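MdbA (Actinomyces oris, PDB 4Z7X) acts as a thiol-disulfide oxidoreductase, probably forming disulfide bonds in exported proteins, within a machine linked to sortase-mediated pilus assembly. Local coordinates at residues G150-A155 against E163-F168; D60-Y65 against R191-T196; H69-E74 against A129-F134. One frame throughout, in Å; residues are numbered along the deposited sequence. Where two conformers were deposited one is given.

MdbA lies in the thioredoxin family, and a helical region interrupts its sheet fold, consistent with a DsbA-like architecture. Contact 2 spans the others along the chain: its first segment lies on strand 58-63 and runs on past it, and its second follows helix 178-190, just ahead of strand 198-201. Between these come contact 3 and then contact 1. The centres of contacts 2 and 3 are about 14 Å apart, and the two meet around C70, where T196 packs on the sulfur. Contact 1 lies about 18 Å from contact 3 and is joined to it by I133 and A129 of helix 123-140. Packing thus runs from the sheet and the CxxC helix outward into the helical region.

Contact 1: residues G150-A155 against E163-F168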
ATOM      1  N   GLY A 150       1.906 -18.470   4.769  1.00 12.18           N
ATOM      2  CA  GLY A 150       2.056 -17.388   5.721  1.00 14.41           C
ATOM      3  C   GLY A 150       1.091 -16.264   5.420  1.00 12.82           C
ATOM      4  O   GLY A 150       0.530 -15.658   6.325  1.00 13.14           O
ATOM      5  N   LEU A 151       0.916 -15.943   4.146  1.00 13.69           N
ATOM      6  CA  LEU A 151      -0.072 -14.909   3.780  1.00 14.26           C
ATOM      7  C   LEU A 151      -1.501 -15.350   4.025  1.00 14.32           C
ATOM      8  O   LEU A 151      -2.325 -14.533   4.364  1.00 13.17           O
ATOM      9  CB  LEU A 151       0.087 -14.470   2.330  1.00 13.19           C
ATOM     10  CG  LEU A 151       1.384 -13.685   2.036  1.00 12.80           C
ATOM     11  CD1 LEU A 151       1.709 -13.674   0.557  1.00 17.66           C
ATOM     12  CD2 LEU A 151       1.273 -12.267   2.629  1.00 15.51           C
ATOM     13  N   VAL A 152      -1.802 -16.621   3.813  1.00 12.32           N
ATOM     14  CA  VAL A 152      -3.122 -17.163   4.179  1.00 13.85           C
ATOM     15  C   VAL A 152      -3.326 -16.951   5.699  1.00 15.51           C
ATOM     16  O   VAL A 152      -4.372 -16.500   6.148  1.00 14.51           O
ATOM     17  CB  VAL A 152      -3.239 -18.633   3.791  1.00 13.27           C
ATOM     18  CG1 VAL A 152      -4.503 -19.240   4.366  1.00 16.90           C
ATOM     19  CG2 VAL A 152      -3.276 -18.788   2.247  1.00 14.13           C
ATOM     20  N   ALA A 153      -2.303 -17.239   6.476  1.00 13.60           N
ATOM     21  CA  ALA A 153      -2.406 -17.053   7.925  1.00 17.03           C
ATOM     22  C   ALA A 153      -2.577 -15.586   8.294  1.00 15.68           C
ATOM     23  O   ALA A 153      -3.380 -15.259   9.160  1.00 17.72           O
ATOM     24  CB  ALA A 153      -1.242 -17.688   8.632  1.00 20.46           C
ATOM     25  N   ALA A 154      -1.884 -14.684   7.605  1.00 13.51           N
ATOM     26  CA  ALA A 154      -2.052 -13.266   7.848  1.00 15.28           C
ATOM     27  C   ALA A 154      -3.464 -12.813   7.470  1.00 12.68           C
ATOM     28  O   ALA A 154      -4.065 -11.979   8.136  1.00 12.90           O
ATOM     29  CB  ALA A 154      -1.038 -12.477   7.063  1.00 15.00           C
ATOM     30  N   ALA A 155      -3.982 -13.342   6.372  1.00 12.67           N
ATOM     31  CA  ALA A 155      -5.317 -13.035   5.974  1.00 13.96           C
ATOM     32  C   ALA A 155      -6.333 -13.501   7.030  1.00 12.78           C
ATOM     33  O   ALA A 155      -7.254 -12.758   7.360  1.00 13.95           O
ATOM     34  CB  ALA A 155      -5.592 -13.675   4.651  1.00 13.20           C
ATOM     35  N   GLU A 163     -12.899 -18.188   1.862  1.00 13.66           N
ATOM     36  CA  GLU A 163     -13.085 -18.423   0.430  1.00 14.27           C
ATOM     37  C   GLU A 163     -12.209 -17.502  -0.412  1.00 14.65           C
ATOM     38  O   GLU A 163     -11.834 -17.825  -1.528  1.00 17.53           O
ATOM     39  CB  GLU A 163     -14.525 -18.350  -0.001  1.00 20.94           C
ATOM     40  CG  GLU A 163     -15.254 -17.077   0.189  1.00 29.56           C
ATOM     41  CD  GLU A 163     -16.510 -16.945  -0.683  1.00 43.91           C
ATOM     42  OE1 GLU A 163     -17.050 -15.828  -0.689  1.00 54.53           O
ATOM     43  OE2 GLU A 163     -16.960 -17.919  -1.348  1.00 58.66           O
ATOM     44  N   VAL A 164     -11.834 -16.380   0.148  1.00 12.47           N
ATOM     45  CA  VAL A 164     -10.942 -15.446  -0.530  1.00 12.04           C
ATOM     46  C   VAL A 164      -9.468 -15.830  -0.388  1.00 10.74           C
ATOM     47  O   VAL A 164      -8.726 -15.881  -1.390  1.00 12.83           O
ATOM     48  CB  VAL A 164     -11.199 -13.995  -0.023  1.00 12.72           C
ATOM     49  CG1 VAL A 164     -10.212 -12.990  -0.638  1.00 12.29           C
ATOM     50  CG2 VAL A 164     -12.631 -13.602  -0.374  1.00 14.51           C
ATOM     51  N   SER A 165      -9.026 -16.079   0.846  1.00 11.64           N
ATOM     52  CA  SER A 165      -7.630 -16.437   1.044  1.00 12.75           C
ATOM     53  C   SER A 165      -7.287 -17.775   0.361  1.00 12.51           C
ATOM     54  O   SER A 165      -6.143 -17.986  -0.025  1.00 12.36           O
ATOM     55  CB  SER A 165      -7.253 -16.420   2.505  1.00 12.60           C
ATOM     56  OG  SER A 165      -7.968 -17.416   3.193  1.00 14.03           O
ATOM     57  N   ALA A 166      -8.295 -18.646   0.167  1.00 11.05           N
ATOM     58  CA  ALA A 166      -8.101 -19.902  -0.563  1.00 13.01           C
ATOM     59  C   ALA A 166      -7.654 -19.704  -1.990  1.00 12.99           C
ATOM     60  O   ALA A 166      -7.117 -20.630  -2.573  1.00 13.86           O
ATOM     61  CB  ALA A 166      -9.374 -20.766  -0.506  1.00 15.75           C
ATOM     62  N   LYS A 167      -7.844 -18.486  -2.522  1.00 12.23           N
ATOM     63  CA  LYS A 167      -7.496 -18.157  -3.910  1.00 12.84           C
ATOM     64  C   LYS A 167      -6.071 -17.630  -4.047  1.00 11.53           C
ATOM     65  O   LYS A 167      -5.568 -17.444  -5.162  1.00 13.21           O
ATOM     66  CB  LYS A 167      -8.480 -17.122  -4.458  1.00 12.64           C
ATOM     67  CG  LYS A 167      -9.904 -17.652  -4.542  1.00 16.05           C
ATOM     68  CD  LYS A 167     -10.846 -16.641  -5.109  1.00 19.66           C
ATOM     69  CE  LYS A 167     -12.263 -17.248  -5.162  1.00 26.93           C
ATOM     70  NZ  LYS A 167     -13.217 -16.415  -5.929  1.00 34.24           N
ATOM     71  N   PHE A 168      -5.375 -17.438  -2.930  1.00 11.35           N
ATOM     72  CA  PHE A 168      -4.037 -16.849  -3.004  1.00 12.63           C
ATOM     73  C   PHE A 168      -3.073 -17.749  -3.773  1.00 11.97           C
ATOM     74  O   PHE A 168      -2.319 -17.253  -4.618  1.00 12.00           O
ATOM     75  CB  PHE A 168      -3.397 -16.588  -1.640  1.00 10.78           C
ATOM     76  CG  PHE A 168      -4.020 -15.499  -0.812  1.00  9.82           C
ATOM     77  CD1 PHE A 168      -4.990 -14.621  -1.289  1.00 10.81           C
ATOM     78  CD2 PHE A 168      -3.570 -15.331   0.492  1.00  9.78           C
ATOM     79  CE1 PHE A 168      -5.523 -13.617  -0.468  1.00 12.09           C
ATOM     80  CE2 PHE A 168      -4.072 -14.307   1.295  1.00 11.97           C
ATOM     81  CZ  PHE A 168      -5.061 -13.471   0.817  1.00 12.18           C
TER
HETATM   82  O   HOH W   1      -6.971 -17.464   5.703  1.00 26.56           O
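F168 inserts its ring against L151, V152 and A155, making a buried, mainly apolar contact between helix 148-157 and the type I turn S165-F168 that leads from helix 162-165 into helix 168-174. One corner of the ring does much of the work: CE2 of F168 lies 3.7 Å from CB of A155, and the same atom meets the carbonyl O of L151 at the ring edge, 3.5 Å away. That oxygen already accepts the helical bond from A155 N, so its approach to the ring is an additional, non-hydrogen-bonded one. Next to it, CD2 of F168 touches CG2 of V152 at 3.9 Å. CG of F168 is anti to the carbonyl carbon (chi1 -69°), and CA of S165 lies over the centre of one ring face, 3.8 Å above the plane. An alanine in place of F168 would probably open a gap between the turn and helix 148-157, leaving A155 CB, V152 CG2 and S165 CA without the ring they pack on. The polar bridge is indirect: a water donates to V152 O (2.8 Å) and hydrogen-bonds S165 OG at 2.7 Å, tying the helix backbone to the serine, whose CB also packs on A155. Behind this interface, F126 of helix 123-140 meets the F168 ring and also touches L151 and A155, while helix 103-118 contributes V115 beside F168 and W104 and V107 beside L151, placing the contact against two longer helices of the helical region.

Contact 2: residues D60-Y65 against R191-T196; sequences DIYFDY and RELEGT
Y62 and L193 make the tight part of this contact, in which a loop residue packs on the face of a tyrosine ring of the sheet. CD1 of L193 sits over the middle of one face, 3.5 Å from the centroid of the Y62 ring and only 11° off its normal, a well-formed CH-pi contact. Y62 also stacks with H95. At the ring edge, NH2 of R191 lies 2.9 Å from OH of Y62, but the angle is too poor for a hydrogen bond; the guanidinium stands almost perpendicular to the ring (82°). The polar end of R191 is held instead by P15 O and by a salt bridge to D38. Packing is looser toward T196: CG2 of T196 rests 4.1 Å from the carbonyl C of F63. Nearby, OG1 of T196 is 4.2 Å from CB of D64. The outer side of the loop, with E192 and E194, is exposed, E192 following helix 178-190 in a Schellman motif. The T196-P197 step probably corresponds to the cis-proline loop of thioredoxin folds, and T196 touches both C67 and C70 of the CxxC pair. Strand 58-63 lies between strands 91-96 and 198-201; Y62 bonds through its backbone to T198, and L193 packs on F200, so the loop lies against the sheet before joining it.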
ATOM      1  N   ASP A  60       0.548  10.357  -0.316  1.00  9.27           N
ATOM      2  CA  ASP A  60       0.986   9.311  -1.237  1.00  9.86           C
ATOM      3  C   ASP A  60       2.144   8.585  -0.571  1.00 11.84           C
ATOM      4  O   ASP A  60       3.118   9.235  -0.151  1.00 14.05           O
ATOM      5  CB  ASP A  60       1.565   9.952  -2.518  1.00 13.59           C
ATOM      6  CG  ASP A  60       0.527  10.512  -3.442  1.00 15.07           C
ATOM      7  OD1 ASP A  60      -0.323   9.736  -3.869  1.00 17.57           O
ATOM      8  OD2 ASP A  60       0.573  11.742  -3.775  1.00 22.92           O
ATOM      9  N   ILE A  61       2.083   7.270  -0.519  1.00 11.09           N
ATOM     10  CA  ILE A  61       3.163   6.443  -0.038  1.00  9.75           C
ATOM     11  C   ILE A  61       3.586   5.438  -1.131  1.00 11.57           C
ATOM     12  O   ILE A  61       2.812   4.589  -1.523  1.00 10.70           O
ATOM     13  CB  ILE A  61       2.799   5.666   1.251  1.00 12.02           C
ATOM     14  CG1 ILE A  61       2.308   6.665   2.350  1.00 16.13           C
ATOM     15  CG2 ILE A  61       4.007   4.897   1.739  1.00 14.84           C
ATOM     16  CD1 ILE A  61       1.802   6.024   3.609  1.00 21.70           C
ATOM     17  N   TYR A  62       4.827   5.603  -1.576  1.00 11.74           N
ATOM     18  CA  TYR A  62       5.480   4.685  -2.513  1.00  9.40           C
ATOM     19  C   TYR A  62       6.277   3.687  -1.686  1.00 12.22           C
ATOM     20  O   TYR A  62       7.115   4.081  -0.845  1.00 14.80           O
ATOM     21  CB  TYR A  62       6.404   5.421  -3.502  1.00 11.74           C
ATOM     22  CG  TYR A  62       5.686   6.240  -4.520  1.00 13.42           C
ATOM     23  CD1 TYR A  62       5.190   7.514  -4.231  1.00 13.98           C
ATOM     24  CD2 TYR A  62       5.508   5.753  -5.793  1.00 13.82           C
ATOM     25  CE1 TYR A  62       4.508   8.243  -5.200  1.00 14.68           C
ATOM     26  CE2 TYR A  62       4.865   6.486  -6.776  1.00 13.90           C
ATOM     27  CZ  TYR A  62       4.359   7.727  -6.476  1.00 15.45           C
ATOM     28  OH  TYR A  62       3.680   8.464  -7.439  1.00 17.00           O
ATOM     29  N   PHE A  63       6.007   2.407  -1.910  1.00 11.32           N
ATOM     30  CA  PHE A  63       6.563   1.352  -1.056  1.00 11.44           C
ATOM     31  C   PHE A  63       6.836   0.080  -1.845  1.00 10.60           C
ATOM     32  O   PHE A  63       6.344  -0.106  -2.962  1.00 10.57           O
ATOM     33  CB  PHE A  63       5.577   1.047   0.066  1.00 13.16           C
ATOM     34  CG  PHE A  63       4.368   0.289  -0.391  1.00 10.95           C
ATOM     35  CD1 PHE A  63       3.256   0.924  -0.912  1.00 13.34           C
ATOM     36  CD2 PHE A  63       4.416  -1.086  -0.436  1.00 11.23           C
ATOM     37  CE1 PHE A  63       2.192   0.168  -1.371  1.00 13.72           C
ATOM     38  CE2 PHE A  63       3.365  -1.839  -0.879  1.00 11.35           C
ATOM     39  CZ  PHE A  63       2.242  -1.205  -1.371  1.00 13.74           C
ATOM     40  N   ASP A  64       7.688  -0.760  -1.258  1.00 11.07           N
ATOM     41  CA  ASP A  64       7.959  -2.131  -1.716  1.00 11.71           C
ATOM     42  C   ASP A  64       7.767  -3.052  -0.501  1.00 11.47           C
ATOM     43  O   ASP A  64       8.366  -2.814   0.552  1.00 11.33           O
ATOM     44  CB  ASP A  64       9.407  -2.214  -2.243  1.00 12.71           C
ATOM     45  CG  ASP A  64       9.765  -3.562  -2.857  1.00 11.68           C
ATOM     46  OD1 ASP A  64       9.125  -4.559  -2.518  1.00 12.44           O
ATOM     47  OD2 ASP A  64      10.739  -3.630  -3.652  1.00 15.50           O
ATOM     48  N   TYR A  65       6.935  -4.064  -0.646  1.00 10.26           N
ATOM     49  CA  TYR A  65       6.738  -5.067   0.388  1.00 10.96           C
ATOM     50  C   TYR A  65       8.010  -5.750   0.887  1.00 11.99           C
ATOM     51  O   TYR A  65       8.011  -6.304   1.988  1.00 14.37           O
ATOM     52  CB  TYR A  65       5.709  -6.139  -0.027  1.00 11.18           C
ATOM     53  CG  TYR A  65       4.263  -5.655  -0.044  1.00 10.06           C
ATOM     54  CD1 TYR A  65       3.684  -5.171   1.109  1.00  9.67           C
ATOM     55  CD2 TYR A  65       3.521  -5.619  -1.210  1.00 11.69           C
ATOM     56  CE1 TYR A  65       2.389  -4.726   1.136  1.00 10.06           C
ATOM     57  CE2 TYR A  65       2.217  -5.159  -1.214  1.00 11.21           C
ATOM     58  CZ  TYR A  65       1.661  -4.697  -0.044  1.00  9.96           C
ATOM     59  OH  TYR A  65       0.394  -4.216  -0.054  1.00 11.61           O
ATOM     60  N   ARG A 191       8.329   8.545 -12.778  1.00 27.79           N
ATOM     61  CA  ARG A 191       8.394   9.686 -11.889  1.00 28.06           C
ATOM     62  C   ARG A 191       9.772   9.922 -11.295  1.00 23.10           C
ATOM     63  O   ARG A 191       9.973  10.870 -10.483  1.00 25.83           O
ATOM     64  CB  ARG A 191       7.355   9.493 -10.813  1.00 25.25           C
ATOM     65  CG  ARG A 191       5.981   9.500 -11.445  1.00 24.93           C
ATOM     66  CD  ARG A 191       4.978   9.081 -10.466  1.00 23.34           C
ATOM     67  NE  ARG A 191       3.648   9.452 -10.938  1.00 20.84           N
ATOM     68  CZ  ARG A 191       2.555   8.757 -10.666  1.00 22.11           C
ATOM     69  NH1 ARG A 191       1.368   9.165 -11.106  1.00 28.41           N
ATOM     70  NH2 ARG A 191       2.662   7.613 -10.033  1.00 26.77           N
ATOM     71  N   GLU A 192      10.709   9.067 -11.710  1.00 25.26           N
ATOM     72  CA  GLU A 192      12.140   9.203 -11.398  1.00 26.93           C
ATOM     73  C   GLU A 192      12.402   9.292  -9.904  1.00 23.07           C
ATOM     74  O   GLU A 192      13.230  10.078  -9.425  1.00 26.18           O
ATOM     75  CB  GLU A 192      12.714  10.403 -12.124  1.00 31.78           C
ATOM     76  CG  GLU A 192      12.556  10.275 -13.642  1.00 41.16           C
ATOM     77  CD  GLU A 192      13.698  10.860 -14.445  1.00 55.91           C
ATOM     78  OE1 GLU A 192      13.433  11.234 -15.596  1.00 87.74           O
ATOM     79  OE2 GLU A 192      14.850  10.924 -13.956  1.00 60.39           O
ATOM     80  N   LEU A 193      11.698   8.448  -9.183  1.00 25.78           N
ATOM     81  CA  LEU A 193      11.843   8.378  -7.745  1.00 23.39           C
ATOM     82  C   LEU A 193      13.112   7.586  -7.452  1.00 29.16           C
ATOM     83  O   LEU A 193      13.569   6.779  -8.269  1.00 30.53           O
ATOM     84  CB  LEU A 193      10.607   7.744  -7.125  1.00 24.96           C
ATOM     85  CG  LEU A 193       9.326   8.507  -7.480  1.00 22.18           C
ATOM     86  CD1 LEU A 193       8.160   7.832  -6.786  1.00 23.38           C
ATOM     87  CD2 LEU A 193       9.376   9.965  -7.077  1.00 23.22           C
ATOM     88  N   GLU A 194      13.683   7.840  -6.286  1.00 34.86           N
ATOM     89  CA  GLU A 194      15.036   7.392  -5.997  1.00 36.19           C
ATOM     90  C   GLU A 194      15.128   6.213  -5.031  1.00 33.64           C
ATOM     91  O   GLU A 194      16.141   5.511  -5.021  1.00 49.14           O
ATOM     92  CB  GLU A 194      15.859   8.582  -5.507  1.00 43.79           C
ATOM     93  CG  GLU A 194      15.676   9.791  -6.435  1.00 55.00           C
ATOM     94  CD  GLU A 194      16.760  10.845  -6.321  1.00 71.37           C
ATOM     95  OE1 GLU A 194      17.029  11.520  -7.353  1.00 64.37           O
ATOM     96  OE2 GLU A 194      17.331  11.011  -5.216  1.00 70.65           O
ATOM     97  N   GLY A 195      14.116   6.011  -4.214  1.00 21.79           N
ATOM     98  CA  GLY A 195      14.126   4.934  -3.254  1.00 19.53           C
ATOM     99  C   GLY A 195      12.765   4.716  -2.630  1.00 17.53           C
ATOM    100  O   GLY A 195      11.796   5.412  -2.959  1.00 18.02           O
ATOM    101  N   THR A 196      12.707   3.761  -1.704  1.00 17.65           N
ATOM    102  CA  THR A 196      11.483   3.501  -0.937  1.00 16.21           C
ATOM    103  C   THR A 196      11.768   3.524   0.590  1.00 16.13           C
ATOM    104  O   THR A 196      12.864   3.206   1.024  1.00 19.78           O
ATOM    105  CB  THR A 196      10.824   2.151  -1.263  1.00 17.49           C
ATOM    106  OG1 THR A 196      11.787   1.106  -1.129  1.00 21.51           O
ATOM    107  CG2 THR A 196      10.296   2.141  -2.671  1.00 16.23           C
TER

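Contact 3: residues H69-E74 against A129-F134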
ATOM      1  N   HIS A  69      12.936  -0.574   5.176  1.00 11.63           N
ATOM      2  CA  HIS A  69      12.562   0.755   5.596  1.00 13.42           C
ATOM      3  C   HIS A  69      11.048   0.983   5.498  1.00 12.88           C
ATOM      4  O   HIS A  69      10.444   1.645   6.354  1.00 15.06           O
ATOM      5  CB  HIS A  69      13.322   1.804   4.789  1.00 16.52           C
ATOM      6  CG  HIS A  69      14.789   1.776   5.023  1.00 24.44           C
ATOM      7  ND1 HIS A  69      15.676   1.180   4.160  1.00 33.09           N
ATOM      8  CD2 HIS A  69      15.521   2.250   6.053  1.00 32.54           C
ATOM      9  CE1 HIS A  69      16.898   1.306   4.643  1.00 34.21           C
ATOM     10  NE2 HIS A  69      16.827   1.950   5.793  1.00 34.09           N
ATOM     11  N   CYS A  70      10.436   0.449   4.453  1.00 12.57           N
ATOM     12  CA  CYS A  70       8.976   0.450   4.313  1.00 12.17           C
ATOM     13  C   CYS A  70       8.294  -0.353   5.423  1.00 12.25           C
ATOM     14  O   CYS A  70       7.259   0.047   5.917  1.00 13.89           O
ATOM     15  CB  CYS A  70       8.559  -0.119   2.953  1.00 12.83           C
ATOM     16  SG  CYS A  70       9.057   0.952   1.596  1.00 14.78           S
ATOM     17  N   ALA A  71       8.875  -1.478   5.809  1.00 12.47           N
ATOM     18  CA  ALA A  71       8.294  -2.274   6.903  1.00 13.24           C
ATOM     19  C   ALA A  71       8.339  -1.484   8.196  1.00 13.03           C
ATOM     20  O   ALA A  71       7.365  -1.485   8.953  1.00 16.15           O
ATOM     21  CB  ALA A  71       9.024  -3.614   7.049  1.00 14.95           C
ATOM     22  N   GLN A  72       9.454  -0.800   8.455  1.00 12.42           N
ATOM     23  CA  GLN A  72       9.606   0.003   9.677  0.60 13.42           C
ATOM     24  C   GLN A  72       8.601   1.154   9.635  1.00 12.44           C
ATOM     25  O   GLN A  72       7.979   1.498  10.653  1.00 15.99           O
ATOM     26  CB  GLN A  72      11.032   0.590   9.784  0.60 17.67           C
ATOM     27  CG  GLN A  72      12.136  -0.425  10.052  0.60 22.36           C
ATOM     28  CD  GLN A  72      13.525   0.209  10.102  0.60 27.33           C
ATOM     29  OE1 GLN A  72      14.339   0.029   9.192  0.60 38.53           O
ATOM     30  NE2 GLN A  72      13.793   0.966  11.155  0.60 32.60           N
ATOM     31  N   PHE A  73       8.457   1.768   8.447  1.00 12.41           N
ATOM     32  CA  PHE A  73       7.555   2.889   8.275  1.00 14.16           C
ATOM     33  C   PHE A  73       6.144   2.486   8.573  1.00 13.58           C
ATOM     34  O   PHE A  73       5.436   3.187   9.300  1.00 13.44           O
ATOM     35  CB  PHE A  73       7.679   3.452   6.843  1.00 14.23           C
ATOM     36  CG  PHE A  73       6.882   4.715   6.594  1.00 14.10           C
ATOM     37  CD1 PHE A  73       5.525   4.637   6.286  1.00 15.89           C
ATOM     38  CD2 PHE A  73       7.494   5.982   6.647  1.00 15.05           C
ATOM     39  CE1 PHE A  73       4.782   5.787   6.069  1.00 18.83           C
ATOM     40  CE2 PHE A  73       6.766   7.124   6.409  1.00 17.66           C
ATOM     41  CZ  PHE A  73       5.404   7.034   6.124  1.00 18.22           C
ATOM     42  N   GLU A  74       5.726   1.367   8.016  1.00 14.24           N
ATOM     43  CA  GLU A  74       4.392   0.857   8.241  1.00 13.24           C
ATOM     44  C   GLU A  74       4.167   0.578   9.734  1.00 14.43           C
ATOM     45  O   GLU A  74       3.120   0.956  10.295  1.00 14.95           O
ATOM     46  CB  GLU A  74       4.158  -0.396   7.395  1.00 14.21           C
ATOM     47  CG  GLU A  74       2.869  -1.147   7.749  1.00 16.82           C
ATOM     48  CD  GLU A  74       1.569  -0.419   7.398  1.00 18.07           C
ATOM     49  OE1 GLU A  74       0.495  -0.890   7.873  1.00 18.19           O
ATOM     50  OE2 GLU A  74       1.633   0.591   6.653  1.00 21.10           O
ATOM     51  N   ALA A 129      -0.632  -6.459   7.706  1.00 11.17           N
ATOM     52  CA  ALA A 129      -0.246  -7.782   8.116  1.00 11.79           C
ATOM     53  C   ALA A 129       0.885  -8.351   7.275  1.00 12.86           C
ATOM     54  O   ALA A 129       1.744  -9.079   7.793  1.00 14.43           O
ATOM     55  CB  ALA A 129      -1.460  -8.700   8.149  1.00 12.27           C
ATOM     56  N   ALA A 130       0.903  -8.032   5.975  1.00 11.27           N
ATOM     57  CA  ALA A 130       1.950  -8.537   5.088  1.00 12.78           C
ATOM     58  C   ALA A 130       3.268  -7.892   5.464  1.00 14.16           C
ATOM     59  O   ALA A 130       4.296  -8.544   5.460  1.00 13.05           O
ATOM     60  CB  ALA A 130       1.618  -8.223   3.657  1.00 15.64           C
ATOM     61  N   PHE A 131       3.240  -6.610   5.807  1.00 13.24           N
ATOM     62  CA  PHE A 131       4.459  -5.971   6.292  1.00 13.04           C
ATOM     63  C   PHE A 131       4.895  -6.534   7.642  1.00 13.63           C
ATOM     64  O   PHE A 131       6.079  -6.624   7.910  1.00 15.31           O
ATOM     65  CB  PHE A 131       4.306  -4.458   6.374  1.00 13.48           C
ATOM     66  CG  PHE A 131       4.780  -3.733   5.142  1.00 10.94           C
ATOM     67  CD1 PHE A 131       6.073  -3.905   4.704  1.00 12.82           C
ATOM     68  CD2 PHE A 131       3.933  -2.947   4.364  1.00 12.69           C
ATOM     69  CE1 PHE A 131       6.551  -3.236   3.591  1.00 12.87           C
ATOM     70  CE2 PHE A 131       4.415  -2.257   3.270  1.00 12.22           C
ATOM     71  CZ  PHE A 131       5.729  -2.419   2.871  1.00 11.83           C
ATOM     72  N   GLU A 132       3.952  -6.913   8.485  1.00 13.72           N
ATOM     73  CA  GLU A 132       4.260  -7.492   9.804  0.50 16.09           C
ATOM     74  C   GLU A 132       5.031  -8.797   9.640  1.00 15.17           C
ATOM     75  O   GLU A 132       5.925  -9.120  10.418  1.00 14.80           O
ATOM     76  CB  GLU A 132       2.944  -7.715  10.586  0.50 17.02           C
ATOM     77  CG  GLU A 132       3.104  -8.224  12.009  0.50 21.90           C
ATOM     78  CD  GLU A 132       1.847  -7.989  12.838  0.50 34.17           C
ATOM     79  OE1 GLU A 132       0.882  -7.368  12.334  0.50 43.03           O
ATOM     80  OE2 GLU A 132       1.804  -8.445  13.987  0.50 43.84           O
ATOM     81  N   ILE A 133       4.665  -9.570   8.628  1.00 13.92           N
ATOM     82  CA  ILE A 133       5.417 -10.816   8.353  1.00 13.57           C
ATOM     83  C   ILE A 133       6.910 -10.475   8.135  1.00 13.34           C
ATOM     84  O   ILE A 133       7.813 -11.112   8.696  1.00 16.22           O
ATOM     85  CB  ILE A 133       4.880 -11.577   7.104  1.00 14.92           C
ATOM     86  CG1 ILE A 133       3.543 -12.221   7.397  1.00 16.97           C
ATOM     87  CG2 ILE A 133       5.824 -12.670   6.644  1.00 15.39           C
ATOM     88  CD1 ILE A 133       2.870 -12.831   6.189  1.00 20.64           C
ATOM     89  N   PHE A 134       7.153  -9.475   7.305  1.00 12.85           N
ATOM     90  CA  PHE A 134       8.502  -9.100   6.955  0.50 13.71           C
ATOM     91  C   PHE A 134       9.217  -8.553   8.182  1.00 14.98           C
ATOM     92  O   PHE A 134      10.353  -8.920   8.447  1.00 14.48           O
ATOM     93  CB  PHE A 134       8.476  -8.074   5.811  0.50 15.48           C
ATOM     94  CG  PHE A 134       9.805  -7.864   5.148  0.50 17.73           C
ATOM     95  CD1 PHE A 134      10.168  -8.615   4.039  0.50 21.13           C
ATOM     96  CD2 PHE A 134      10.687  -6.923   5.618  0.50 23.50           C
ATOM     97  CE1 PHE A 134      11.390  -8.429   3.424  0.50 20.66           C
ATOM     98  CE2 PHE A 134      11.919  -6.731   5.004  0.50 25.46           C
ATOM     99  CZ  PHE A 134      12.269  -7.483   3.903  0.50 20.68           C
TER
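F131 lays its ring against C70, A71 and E74, one helix offering a flat side chain to the first turns of another. Its chi1 of -94° lies off the staggered value. CD1 of F131 comes within 3.5 Å of CA of A71, and CZ of F131 lies 3.6 Å from CB of C70. The carbonyl O of C70 sits over one face, offset toward the rim. C70 belongs to a CxxC pair with C67 at the start of helix 68-86, a thioredoxin-type pattern consistent with a redox-active site; its SG, anti to the carbonyl carbon, leans on T196 while CB meets the phenylalanine. The axes of the two helical segments are 9.1 Å apart at closest approach and cross at -122°. E74 adds its aliphatic stem: CG is anti to the backbone N, placing it 3.9 Å from CB of F131, a bend at chi2 carries CD aside, and the carboxylate plane lies 20° from the ring plane. OE1 of E74 makes a weak hydrogen bond to T78 OG1. F134, its CG anti to the backbone N, brings CD2 to 4.0 Å from CB of A71. Y65 and H127 also meet the F131 ring, H127 edge-to-face.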